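Long-range contacts in probable fumarate reductase Ifc3 (Shewanella frigidimarina, PDB 1QO8), which catalyses in vitro the essentially one-way reduction of fumarate to succinate with one FAD and four covalently bound c-type hemes per subunit, and may serve electron transport to ferric iron: residues Val124-Ala129 against Val147-Lys152; Arg272-Val277 against Gly286-Gly291; Asp417-Lys422 against Met484-Tyr489. One frame throughout, in Å; residues are numbered along the deposited sequence.

Interaction 1. Residues Val124-Ala129 against Val147-Lys152; sequences VLVVGA and VILVDK. With FAD (flavin-adenine dinucleotide), chain G.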
loop_
_atom_site.group_PDB
_atom_site.type_symbol
_atom_site.label_atom_id
_atom_site.label_comp_id
_atom_site.label_asym_id
_atom_site.label_seq_id
_atom_site.Cartn_x
_atom_site.Cartn_y
_atom_site.Cartn_z
ATOM N N VAL A 124 -6.253 29.148 -6.886
ATOM C CA VAL A 124 -5.483 28.125 -6.137
ATOM C C VAL A 124 -6.232 27.782 -4.855
ATOM O O VAL A 124 -6.481 28.668 -4.023
ATOM C CB VAL A 124 -4.060 28.497 -5.757
ATOM C CG1 VAL A 124 -3.250 27.367 -5.062
ATOM C CG2 VAL A 124 -3.202 28.880 -7.008
ATOM N N LEU A 125 -6.677 26.534 -4.758
ATOM C CA LEU A 125 -7.252 26.000 -3.534
ATOM C C LEU A 125 -6.156 25.220 -2.767
ATOM O O LEU A 125 -5.623 24.249 -3.325
ATOM C CB LEU A 125 -8.284 24.929 -3.843
ATOM C CG LEU A 125 -9.435 24.632 -2.960
ATOM C CD1 LEU A 125 -9.755 23.149 -2.997
ATOM C CD2 LEU A 125 -9.503 25.230 -1.539
ATOM N N VAL A 126 -5.941 25.635 -1.510
ATOM C CA VAL A 126 -4.900 24.956 -0.710
ATOM C C VAL A 126 -5.647 24.199 0.380
ATOM O O VAL A 126 -6.462 24.848 1.084
ATOM C CB VAL A 126 -3.903 25.906 -0.048
ATOM C CG1 VAL A 126 -2.841 25.069 0.796
ATOM C CG2 VAL A 126 -3.122 26.676 -1.103
ATOM N N VAL A 127 -5.515 22.869 0.358
ATOM C CA VAL A 127 -6.251 22.062 1.318
ATOM C C VAL A 127 -5.317 21.704 2.512
ATOM O O VAL A 127 -4.401 20.914 2.304
ATOM C CB VAL A 127 -6.704 20.760 0.630
ATOM C CG1 VAL A 127 -7.546 19.887 1.515
ATOM C CG2 VAL A 127 -7.354 21.124 -0.728
ATOM N N GLY A 128 -5.539 22.365 3.661
ATOM C CA GLY A 128 -4.723 22.013 4.850
ATOM C C GLY A 128 -3.868 23.215 5.195
ATOM O O GLY A 128 -3.043 23.683 4.440
ATOM N N ALA A 129 -4.043 23.739 6.390
ATOM C CA ALA A 129 -3.231 24.881 6.831
ATOM C C ALA A 129 -2.298 24.451 7.946
ATOM O O ALA A 129 -2.327 24.969 9.070
ATOM C CB ALA A 129 -4.162 25.984 7.321
ATOM N N VAL A 147 -6.242 32.839 -3.923
ATOM C CA VAL A 147 -6.045 31.621 -3.133
ATOM C C VAL A 147 -7.192 31.464 -2.145
ATOM O O VAL A 147 -7.565 32.432 -1.496
ATOM C CB VAL A 147 -4.736 31.701 -2.326
ATOM C CG1 VAL A 147 -4.574 30.602 -1.264
ATOM C CG2 VAL A 147 -3.538 31.621 -3.252
ATOM N N ILE A 148 -7.742 30.263 -2.015
ATOM C CA ILE A 148 -8.552 29.938 -0.853
ATOM C C ILE A 148 -7.724 28.934 -0.014
ATOM O O ILE A 148 -7.099 28.119 -0.670
ATOM C CB ILE A 148 -9.926 29.377 -1.251
ATOM C CG1 ILE A 148 -10.747 30.541 -1.933
ATOM C CG2 ILE A 148 -10.702 28.802 -0.088
ATOM C CD1 ILE A 148 -12.076 30.021 -2.462
ATOM N N LEU A 149 -7.733 29.068 1.308
ATOM C CA LEU A 149 -6.926 28.161 2.144
ATOM C C LEU A 149 -7.984 27.484 2.988
ATOM O O LEU A 149 -8.634 28.342 3.635
ATOM C CB LEU A 149 -5.935 28.883 3.066
ATOM C CG LEU A 149 -5.248 28.071 4.177
ATOM C CD1 LEU A 149 -4.593 26.793 3.593
ATOM C CD2 LEU A 149 -4.146 28.904 4.863
ATOM N N VAL A 150 -8.140 26.177 3.018
ATOM C CA VAL A 150 -9.170 25.594 3.872
ATOM C C VAL A 150 -8.589 24.624 4.909
ATOM O O VAL A 150 -7.598 23.932 4.632
ATOM C CB VAL A 150 -10.251 24.822 3.088
ATOM C CG1 VAL A 150 -10.994 25.713 2.066
ATOM C CG2 VAL A 150 -9.663 23.672 2.263
ATOM N N ASP A 151 -9.240 24.513 6.108
ATOM C CA ASP A 151 -8.706 23.486 7.014
ATOM C C ASP A 151 -9.898 22.844 7.669
ATOM O O ASP A 151 -10.758 23.605 8.076
ATOM C CB ASP A 151 -7.753 24.081 8.084
ATOM C CG ASP A 151 -7.040 22.963 8.851
ATOM O OD1 ASP A 151 -7.658 22.271 9.650
ATOM O OD2 ASP A 151 -5.806 22.841 8.599
ATOM N N LYS A 152 -9.932 21.517 7.884
ATOM C CA LYS A 152 -11.133 20.931 8.486
ATOM C C LYS A 152 -11.205 21.120 9.994
ATOM O O LYS A 152 -12.231 20.698 10.567
ATOM C CB LYS A 152 -11.200 19.430 8.155
ATOM C CG LYS A 152 -10.003 18.677 8.879
ATOM C CD LYS A 152 -10.083 17.178 8.556
ATOM C CE LYS A 152 -8.706 16.442 8.983
ATOM N NZ LYS A 152 -9.144 14.976 9.034
HETATM P PA FAD G . 0.174 19.124 9.118
HETATM O O1A FAD G . 0.939 20.143 9.905
HETATM O O2A FAD G . -0.395 18.056 9.727
HETATM O O5B FAD G . -1.133 19.925 8.768
HETATM C C5B FAD G . -2.162 19.422 7.820
HETATM C C4B FAD G . -3.436 20.402 7.914
HETATM O O4B FAD G . -4.401 19.801 6.919
HETATM C C3B FAD G . -4.184 20.231 9.277
HETATM O O3B FAD G . -4.332 21.303 10.095
HETATM C C2B FAD G . -5.403 19.290 8.957
HETATM O O2B FAD G . -6.580 19.516 9.771
HETATM C C1B FAD G . -5.722 19.777 7.593
HETATM N N9A FAD G . -6.462 18.796 6.788
HETATM C C8A FAD G . -6.326 17.430 6.764
HETATM N N7A FAD G . -7.229 16.855 6.018
HETATM C C5A FAD G . -8.012 17.887 5.509
HETATM C C6A FAD G . -9.223 17.909 4.692
HETATM N N6A FAD G . -9.799 16.844 4.208
HETATM N N1A FAD G . -9.674 19.154 4.397
HETATM C C2A FAD G . -9.156 20.304 4.948
HETATM N N3A FAD G . -8.053 20.369 5.728
HETATM C C4A FAD G . -7.563 19.126 5.982
HETATM N N1 FAD G . 9.490 16.962 12.047
HETATM C C2 FAD G . 10.585 17.668 11.954
HETATM O O2 FAD G . 11.278 17.820 11.002
HETATM N N3 FAD G . 11.120 18.398 13.059
HETATM C C4 FAD G . 10.387 18.317 14.239
HETATM O O4 FAD G . 10.800 18.864 15.221
HETATM C C4X FAD G . 9.201 17.468 14.328
HETATM N N5 FAD G . 8.543 17.348 15.492
HETATM C C5X FAD G . 7.398 16.630 15.572
HETATM C C6 FAD G . 6.753 16.560 16.814
HETATM C C7 FAD G . 5.584 15.847 16.927
HETATM C C7M FAD G . 4.833 15.726 18.214
HETATM C C8 FAD G . 5.041 15.226 15.744
HETATM C C8M FAD G . 3.730 14.506 15.839
HETATM C C9 FAD G . 5.654 15.319 14.522
HETATM C C9A FAD G . 6.834 16.013 14.389
HETATM N N10 FAD G . 7.573 16.149 13.197
HETATM C C10 FAD G . 8.720 16.842 13.132
HETATM C "C1'" FAD G . 6.910 15.877 11.882
HETATM C "C2'" FAD G . 6.486 17.229 11.214
HETATM O "O2'" FAD G . 5.990 17.976 12.376
HETATM C "C3'" FAD G . 5.209 16.901 10.401
HETATM O "O3'" FAD G . 5.486 15.913 9.401
HETATM C "C4'" FAD G . 4.966 18.119 9.449
HETATM O "O4'" FAD G . 4.622 19.204 10.364
HETATM C "C5'" FAD G . 3.672 17.769 8.630
HETATM O "O5'" FAD G . 3.257 19.151 8.030
HETATM P P FAD G . 2.105 19.291 7.018
HETATM O O1P FAD G . 2.085 20.764 6.675
HETATM O O2P FAD G . 2.391 18.328 6.052
HETATM O O3P FAD G . 0.958 18.782 7.744
#
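Two parallel strands, Val124-Val127 and Val147-Val150, lie side by side with their axes 4.7 Å apart at closest and hold together by a ladder of backbone hydrogen bonds that runs out just where FAD begins. Ile148 N donates to Val124 O, Val126 N to Ile148 O, Val150 N to Val126 O and Gly128 N to Val150 O, each nearly along the C=O axis of its acceptor.

Beyond the last rung the Asp151 side chain takes over from the backbone. Its CB rests against Ala129. CG, anti to the backbone N (chi1 -171°), carries the carboxylate between the glycine turn and the ribose of the adenosine half, and Asp151 CG itself lies 3.4 Å from FAD O3B. Asp151 OD1 accepts from FAD O2B at 3.0 Å, and Asp151 OD2 accepts from FAD O3B at 2.6 Å. The anti lone pair of OD2 also takes the N-H of Ala129 (Ala129 N to Asp151 OD2 3.0 Å), while OD1 has a further donor in Ala153 N, so the group is held at both oxygens and its rotation is fixed. Gly128 CA comes to 3.0 Å from FAD O4B; a side chain there would collide with the ribose. This is the Rossmann-type arrangement: a glycine-rich turn after the first strand, and an acid at the end of the second that binds both ribose hydroxyls.

On one face Leu149 CD1 meets Val126 CG1 at 3.7 Å and its CD2 meets Ala129 CB; on the other, Leu125 CD2 touches Val150 CG1. The strands belong to the beta-alpha-beta unit whose crossover helix 131-143 covers the Val126 and Leu149 face, with strand 303-306 flanking Val124-Val127, strand 267-268 beside Val147-Val150, and strand 271-278 packed on Val127 and Val150.

Interaction 2. Residues Arg272-Val277 against Gly286-Gly291; sequences RVVKLV and GAVVHG. With FAD (flavin-adenine dinucleotide), chain G.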
loop_
_atom_site.group_PDB
_atom_site.type_symbol
_atom_site.label_atom_id
_atom_site.label_comp_id
_atom_site.label_asym_id
_atom_site.label_seq_id
_atom_site.Cartn_x
_atom_site.Cartn_y
_atom_site.Cartn_z
ATOM N N ARG A 272 -13.879 20.682 5.713
ATOM C CA ARG A 272 -13.250 19.467 5.255
ATOM C C ARG A 272 -13.480 19.170 3.763
ATOM O O ARG A 272 -14.632 19.004 3.260
ATOM C CB ARG A 272 -13.780 18.286 6.088
ATOM C CG ARG A 272 -13.090 16.995 5.648
ATOM C CD ARG A 272 -13.591 15.922 6.617
ATOM N NE ARG A 272 -12.692 14.797 6.536
ATOM C CZ ARG A 272 -13.000 13.585 7.008
ATOM N NH1 ARG A 272 -14.150 13.361 7.619
ATOM N NH2 ARG A 272 -12.099 12.613 6.856
ATOM N N VAL A 273 -12.334 19.068 3.094
ATOM C CA VAL A 273 -12.364 18.688 1.693
ATOM C C VAL A 273 -12.600 17.157 1.660
ATOM O O VAL A 273 -11.937 16.442 2.432
ATOM C CB VAL A 273 -11.071 19.036 0.957
ATOM C CG1 VAL A 273 -11.107 18.340 -0.426
ATOM C CG2 VAL A 273 -10.891 20.542 0.789
ATOM N N VAL A 274 -13.593 16.753 0.867
ATOM C CA VAL A 274 -14.014 15.358 0.802
ATOM C C VAL A 274 -13.919 14.676 -0.543
ATOM O O VAL A 274 -14.003 13.465 -0.716
ATOM C CB VAL A 274 -15.433 15.250 1.332
ATOM C CG1 VAL A 274 -15.585 15.463 2.818
ATOM C CG2 VAL A 274 -16.412 16.215 0.581
ATOM N N LYS A 275 -13.658 15.406 -1.647
ATOM C CA LYS A 275 -13.504 14.844 -2.950
ATOM C C LYS A 275 -12.773 15.782 -3.878
ATOM O O LYS A 275 -12.939 16.986 -3.721
ATOM C CB LYS A 275 -14.943 14.588 -3.520
ATOM C CG LYS A 275 -14.799 13.622 -4.702
ATOM C CD LYS A 275 -16.149 13.230 -5.285
ATOM C CE LYS A 275 -15.942 11.836 -5.890
ATOM N NZ LYS A 275 -15.985 11.902 -7.380
ATOM N N LEU A 276 -11.896 15.333 -4.720
ATOM C CA LEU A 276 -11.320 16.188 -5.749
ATOM C C LEU A 276 -12.216 15.975 -7.003
ATOM O O LEU A 276 -12.600 14.831 -7.300
ATOM C CB LEU A 276 -9.885 15.788 -6.072
ATOM C CG LEU A 276 -8.871 15.801 -4.896
ATOM C CD1 LEU A 276 -7.638 14.961 -5.217
ATOM C CD2 LEU A 276 -8.453 17.218 -4.540
ATOM N N VAL A 277 -12.506 17.043 -7.705
ATOM C CA VAL A 277 -13.488 16.955 -8.816
ATOM C C VAL A 277 -12.630 16.951 -10.070
ATOM O O VAL A 277 -11.810 17.837 -10.289
ATOM C CB VAL A 277 -14.435 18.159 -8.861
ATOM C CG1 VAL A 277 -15.522 18.020 -9.988
ATOM C CG2 VAL A 277 -15.072 18.322 -7.492
ATOM N N GLY A 286 -11.412 21.266 -9.000
ATOM C CA GLY A 286 -11.916 21.961 -7.765
ATOM C C GLY A 286 -12.208 20.788 -6.808
ATOM O O GLY A 286 -11.584 19.745 -7.008
ATOM N N ALA A 287 -13.097 20.958 -5.832
ATOM C CA ALA A 287 -13.115 19.942 -4.774
ATOM C C ALA A 287 -14.389 20.198 -4.015
ATOM O O ALA A 287 -14.792 21.365 -4.017
ATOM C CB ALA A 287 -11.898 20.272 -3.855
ATOM N N VAL A 288 -15.016 19.185 -3.475
ATOM C CA VAL A 288 -16.155 19.347 -2.617
ATOM C C VAL A 288 -15.678 19.453 -1.174
ATOM O O VAL A 288 -14.887 18.619 -0.652
ATOM C CB VAL A 288 -17.083 18.133 -2.738
ATOM C CG1 VAL A 288 -18.355 18.355 -1.920
ATOM C CG2 VAL A 288 -17.461 17.866 -4.223
ATOM N N VAL A 289 -16.157 20.519 -0.566
ATOM C CA VAL A 289 -15.994 20.923 0.797
ATOM C C VAL A 289 -17.272 20.623 1.600
ATOM O O VAL A 289 -18.404 20.909 1.211
ATOM C CB VAL A 289 -15.770 22.441 0.926
ATOM C CG1 VAL A 289 -15.533 22.821 2.399
ATOM C CG2 VAL A 289 -14.614 22.887 0.088
ATOM N N HIS A 290 -17.094 19.921 2.719
ATOM C CA HIS A 290 -18.088 19.868 3.762
ATOM C C HIS A 290 -17.759 20.864 4.865
ATOM O O HIS A 290 -16.810 20.653 5.620
ATOM C CB HIS A 290 -18.205 18.440 4.273
ATOM C CG HIS A 290 -19.225 18.356 5.358
ATOM N ND1 HIS A 290 -19.237 17.299 6.187
ATOM C CD2 HIS A 290 -20.240 19.158 5.756
ATOM C CE1 HIS A 290 -20.211 17.425 7.086
ATOM N NE2 HIS A 290 -20.844 18.533 6.818
ATOM N N GLY A 291 -18.527 21.963 4.869
ATOM C CA GLY A 291 -18.382 23.027 5.836
ATOM C C GLY A 291 -19.337 22.684 6.951
ATOM O O GLY A 291 -20.466 22.207 6.666
HETATM P PA FAD G . 0.174 19.124 9.118
HETATM O O1A FAD G . 0.939 20.143 9.905
HETATM O O2A FAD G . -0.395 18.056 9.727
HETATM O O5B FAD G . -1.133 19.925 8.768
HETATM C C5B FAD G . -2.162 19.422 7.820
HETATM C C4B FAD G . -3.436 20.402 7.914
HETATM O O4B FAD G . -4.401 19.801 6.919
HETATM C C3B FAD G . -4.184 20.231 9.277
HETATM O O3B FAD G . -4.332 21.303 10.095
HETATM C C2B FAD G . -5.403 19.290 8.957
HETATM O O2B FAD G . -6.580 19.516 9.771
HETATM C C1B FAD G . -5.722 19.777 7.593
HETATM N N9A FAD G . -6.462 18.796 6.788
HETATM C C8A FAD G . -6.326 17.430 6.764
HETATM N N7A FAD G . -7.229 16.855 6.018
HETATM C C5A FAD G . -8.012 17.887 5.509
HETATM C C6A FAD G . -9.223 17.909 4.692
HETATM N N6A FAD G . -9.799 16.844 4.208
HETATM N N1A FAD G . -9.674 19.154 4.397
HETATM C C2A FAD G . -9.156 20.304 4.948
HETATM N N3A FAD G . -8.053 20.369 5.728
HETATM C C4A FAD G . -7.563 19.126 5.982
HETATM N N1 FAD G . 9.490 16.962 12.047
HETATM C C2 FAD G . 10.585 17.668 11.954
HETATM O O2 FAD G . 11.278 17.820 11.002
HETATM N N3 FAD G . 11.120 18.398 13.059
HETATM C C4 FAD G . 10.387 18.317 14.239
HETATM O O4 FAD G . 10.800 18.864 15.221
HETATM C C4X FAD G . 9.201 17.468 14.328
HETATM N N5 FAD G . 8.543 17.348 15.492
HETATM C C5X FAD G . 7.398 16.630 15.572
HETATM C C6 FAD G . 6.753 16.560 16.814
HETATM C C7 FAD G . 5.584 15.847 16.927
HETATM C C7M FAD G . 4.833 15.726 18.214
HETATM C C8 FAD G . 5.041 15.226 15.744
HETATM C C8M FAD G . 3.730 14.506 15.839
HETATM C C9 FAD G . 5.654 15.319 14.522
HETATM C C9A FAD G . 6.834 16.013 14.389
HETATM N N10 FAD G . 7.573 16.149 13.197
HETATM C C10 FAD G . 8.720 16.842 13.132
HETATM C "C1'" FAD G . 6.910 15.877 11.882
HETATM C "C2'" FAD G . 6.486 17.229 11.214
HETATM O "O2'" FAD G . 5.990 17.976 12.376
HETATM C "C3'" FAD G . 5.209 16.901 10.401
HETATM O "O3'" FAD G . 5.486 15.913 9.401
HETATM C "C4'" FAD G . 4.966 18.119 9.449
HETATM O "O4'" FAD G . 4.622 19.204 10.364
HETATM C "C5'" FAD G . 3.672 17.769 8.630
HETATM O "O5'" FAD G . 3.257 19.151 8.030
HETATM P P FAD G . 2.105 19.291 7.018
HETATM O O1P FAD G . 2.085 20.764 6.675
HETATM O O2P FAD G . 2.391 18.328 6.052
HETATM O O3P FAD G . 0.958 18.782 7.744
#
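A classic beta bulge interrupts this antiparallel hairpin: Val274 and Lys275 both face Val288, so the register slips by one residue between Val273 and Lys275. Val274, with phi/psi of -120°/-10°, is the extra residue. Its N-H meets Val288 O in an almost perfectly straight bond (Val274 N to Val288 O 2.7 Å), and Val288 N returns one to Lys275 O, its donor approaching from above the carbonyl plane. Before the bulge, Arg272 and His290 form a regular hydrogen-bonded pair, with His290 N to Arg272 O the shorter of its two bonds.

The Val274 side chain follows from this kink. With CG1 anti to the carbonyl carbon (chi1 -70°), CG2 falls in the crowded position between the backbone N and the carbonyl carbon. That brings Val274 CG2 to only 3.1 Å from Val288 O, a tight approach, and against Val288 CG1 at 3.8 Å. The other branch of Val288, CG2, reaches Val277 CG2 and Lys275 CB. On the opposite face Val273 CG1 lies 4.0 Å from Ala287 CB.

The backbone of Val273 faces away from the partner strand and reads the adenine like a base-pairing edge. Val273 N donates to FAD N1A at 3.0 Å, and FAD N6A donates to Val273 O at 2.8 Å. Arg272, extended from CG to NE, passes the adenine amino group with its CG, and its guanidinium goes on to salt bridges with Asp102 and Asp339.

In the fold, strand 284-291 is an inner strand, hydrogen-bonded on its far side to strand 295-301, whereas strand 271-278 is one of the two outer strands of this sheet within the chain. Helix 107-115 covers Val274, Lys275 and Val288, and helix 339-346 packs on Val273 and Leu276.

Interaction 3. Residues Asp417-Lys422 against Met484-Tyr489; sequences DNQLYK and MTQSPY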
loop_
_atom_site.group_PDB
_atom_site.type_symbol
_atom_site.label_atom_id
_atom_site.label_comp_id
_atom_site.label_asym_id
_atom_site.label_seq_id
_atom_site.Cartn_x
_atom_site.Cartn_y
_atom_site.Cartn_z
ATOM N N ASP A 417 12.987 7.259 40.949
ATOM C CA ASP A 417 12.655 7.758 42.316
ATOM C C ASP A 417 13.051 9.202 42.327
ATOM O O ASP A 417 13.415 9.716 41.243
ATOM C CB ASP A 417 13.415 6.879 43.331
ATOM C CG ASP A 417 14.906 7.183 43.390
ATOM O OD1 ASP A 417 15.539 7.815 42.494
ATOM O OD2 ASP A 417 15.522 6.753 44.416
ATOM N N ASN A 418 13.109 9.937 43.423
ATOM C CA ASN A 418 13.478 11.347 43.581
ATOM C C ASN A 418 14.848 11.688 43.159
ATOM O O ASN A 418 15.128 12.858 42.856
ATOM C CB ASN A 418 13.282 11.828 45.047
ATOM C CG ASN A 418 13.599 13.235 45.494
ATOM O OD1 ASN A 418 13.165 13.946 46.406
ATOM N ND2 ASN A 418 14.473 14.055 44.885
ATOM N N GLN A 419 15.813 10.708 43.050
ATOM C CA GLN A 419 17.133 11.092 42.553
ATOM C C GLN A 419 17.043 11.480 41.102
ATOM O O GLN A 419 17.663 12.383 40.510
ATOM C CB GLN A 419 18.232 9.974 42.767
ATOM C CG GLN A 419 18.095 9.203 44.074
ATOM C CD GLN A 419 18.970 7.940 44.109
ATOM O OE1 GLN A 419 20.203 7.956 43.987
ATOM N NE2 GLN A 419 18.375 6.768 44.112
ATOM N N LEU A 420 16.317 10.607 40.309
ATOM C CA LEU A 420 16.195 10.959 38.901
ATOM C C LEU A 420 15.372 12.262 38.829
ATOM O O LEU A 420 15.723 13.101 38.058
ATOM C CB LEU A 420 15.445 9.881 38.050
ATOM C CG LEU A 420 15.662 10.016 36.548
ATOM C CD1 LEU A 420 15.674 8.595 35.905
ATOM C CD2 LEU A 420 14.527 10.793 35.841
ATOM N N TYR A 421 14.290 12.353 39.558
ATOM C CA TYR A 421 13.389 13.521 39.455
ATOM C C TYR A 421 14.212 14.772 39.693
ATOM O O TYR A 421 14.152 15.719 38.911
ATOM C CB TYR A 421 12.271 13.491 40.495
ATOM C CG TYR A 421 11.215 14.597 40.391
ATOM C CD1 TYR A 421 10.104 14.422 39.557
ATOM C CD2 TYR A 421 11.293 15.754 41.175
ATOM C CE1 TYR A 421 9.132 15.395 39.515
ATOM C CE2 TYR A 421 10.358 16.753 41.132
ATOM C CZ TYR A 421 9.251 16.556 40.248
ATOM O OH TYR A 421 8.238 17.479 40.182
ATOM N N LYS A 422 15.031 14.701 40.786
ATOM C CA LYS A 422 15.800 15.903 41.147
ATOM C C LYS A 422 16.878 16.177 40.136
ATOM O O LYS A 422 17.217 17.332 40.058
ATOM C CB LYS A 422 16.503 15.881 42.511
ATOM C CG LYS A 422 15.613 16.267 43.647
ATOM C CD LYS A 422 16.306 16.436 44.980
ATOM C CE LYS A 422 17.197 15.255 45.343
ATOM N NZ LYS A 422 17.698 15.313 46.752
ATOM N N MET A 484 16.313 2.889 43.203
ATOM C CA MET A 484 15.019 3.406 43.592
ATOM C C MET A 484 14.940 3.174 45.107
ATOM O O MET A 484 14.490 2.119 45.569
ATOM C CB MET A 484 13.925 2.672 42.794
ATOM C CG MET A 484 13.920 3.137 41.322
ATOM S SD MET A 484 12.605 2.364 40.328
ATOM C CE MET A 484 11.205 3.037 41.164
ATOM N N THR A 485 15.407 4.155 45.853
ATOM C CA THR A 485 15.417 4.131 47.310
ATOM C C THR A 485 15.008 5.476 47.861
ATOM O O THR A 485 14.770 5.505 49.080
ATOM C CB THR A 485 16.886 3.940 47.821
ATOM O OG1 THR A 485 17.679 4.909 47.128
ATOM C CG2 THR A 485 17.447 2.575 47.508
ATOM N N GLN A 486 14.902 6.557 47.050
ATOM C CA GLN A 486 14.552 7.839 47.687
ATOM C C GLN A 486 13.200 8.376 47.230
ATOM O O GLN A 486 12.830 8.527 46.034
ATOM C CB GLN A 486 15.650 8.824 47.330
ATOM C CG GLN A 486 17.040 8.441 47.891
ATOM C CD GLN A 486 17.994 9.593 47.627
ATOM O OE1 GLN A 486 17.495 10.713 47.462
ATOM N NE2 GLN A 486 19.293 9.363 47.554
ATOM N N SER A 487 12.337 8.569 48.196
ATOM C CA SER A 487 10.946 8.915 47.974
ATOM C C SER A 487 10.543 10.307 47.685
ATOM O O SER A 487 11.570 10.931 47.943
ATOM C CB SER A 487 10.196 8.288 49.150
ATOM O OG SER A 487 9.307 9.138 49.789
ATOM N N PRO A 488 9.851 10.635 46.589
ATOM C CA PRO A 488 8.641 9.967 46.200
ATOM C C PRO A 488 9.098 9.017 45.063
ATOM O O PRO A 488 10.156 9.248 44.478
ATOM C CB PRO A 488 7.573 10.908 45.713
ATOM C CG PRO A 488 8.089 12.274 45.952
ATOM C CD PRO A 488 9.489 12.060 46.421
ATOM N N TYR A 489 8.313 8.030 44.711
ATOM C CA TYR A 489 8.544 7.196 43.547
ATOM C C TYR A 489 7.526 7.559 42.447
ATOM O O TYR A 489 6.427 7.962 42.785
ATOM C CB TYR A 489 8.441 5.709 43.886
ATOM C CG TYR A 489 9.423 5.351 45.023
ATOM C CD1 TYR A 489 9.039 5.500 46.331
ATOM C CD2 TYR A 489 10.687 4.942 44.745
ATOM C CE1 TYR A 489 9.965 5.195 47.351
ATOM C CE2 TYR A 489 11.602 4.607 45.731
ATOM C CZ TYR A 489 11.208 4.745 47.048
ATOM O OH TYR A 489 12.138 4.450 48.023
#
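The Asp417 carboxylate points across to the backbone of the loop at Thr485 and Gln486, its CG in the crowded position between the backbone N and the carbonyl carbon (chi1 74°). Three donors grip Asp417 OD2. Gln486 N, 2.7 Å from Asp417 OD2, and Thr485 N, 3.0 Å from it, both come from above the carboxylate plane. Gln419 NE2 reaches the syn lone pair of Asp417 OD2 at 2.9 Å in a nearly straight bond. OD1 accepts from Gln419 N. So many N-H groups around one acid would probably stabilise its negative charge.

The two glutamine side chains cross at about a right angle, yet their terminal amides lie stacked, with planes only 9° apart. Gln419 CG rests 3.6 Å from Gln486 CD. Asp417 OD2 lies almost in the plane of the Gln419 amide, 3° out of it, and NE2 has a second partner in Asn483 OD1.

Nearer the backbone, Asp417 CB approaches the Tyr489 ring obliquely, 3.6 Å from Tyr489 CD2. Asn418 crosses Pro488 obliquely, Asn418 CB 4.0 Å from Pro488 CD. Asn418 N donates to Gln486 O at 3.0 Å, from above that carbonyl plane.

An alanine here in place of Asp417 would take away both oxygens, and with them the acceptor for Thr485 N, Gln486 N and Gln419 NE2 and the OD1 cap, and would probably loosen the loop against the helix start.

The arrangement is that of an N-cap: Asp417 precedes helix 418-423 and caps it through OD1, while OD2 ties that helix start to the loop leading into strand 489-505.

The three contacts follow one another along the chain, each closing before the next opens, and all lie within the FAD-binding domain. Interactions 1 and 2 are neighbours, with centres 10 Å apart, in different sheets that pack together: Val127 CG1 meets Val273 CG2 at 3.5 Å, and Leu125 CD1 reaches Ala287 CB. Between them they hold the adenosine half of FAD, interaction 1 at the ribose and interaction 2 at the adenine. Interaction 3 stands on the opposite side of the chain's centre, its centre about 49 Å and 54 Å from theirs, and joins a helix start to a loop away from the FAD and heme sites.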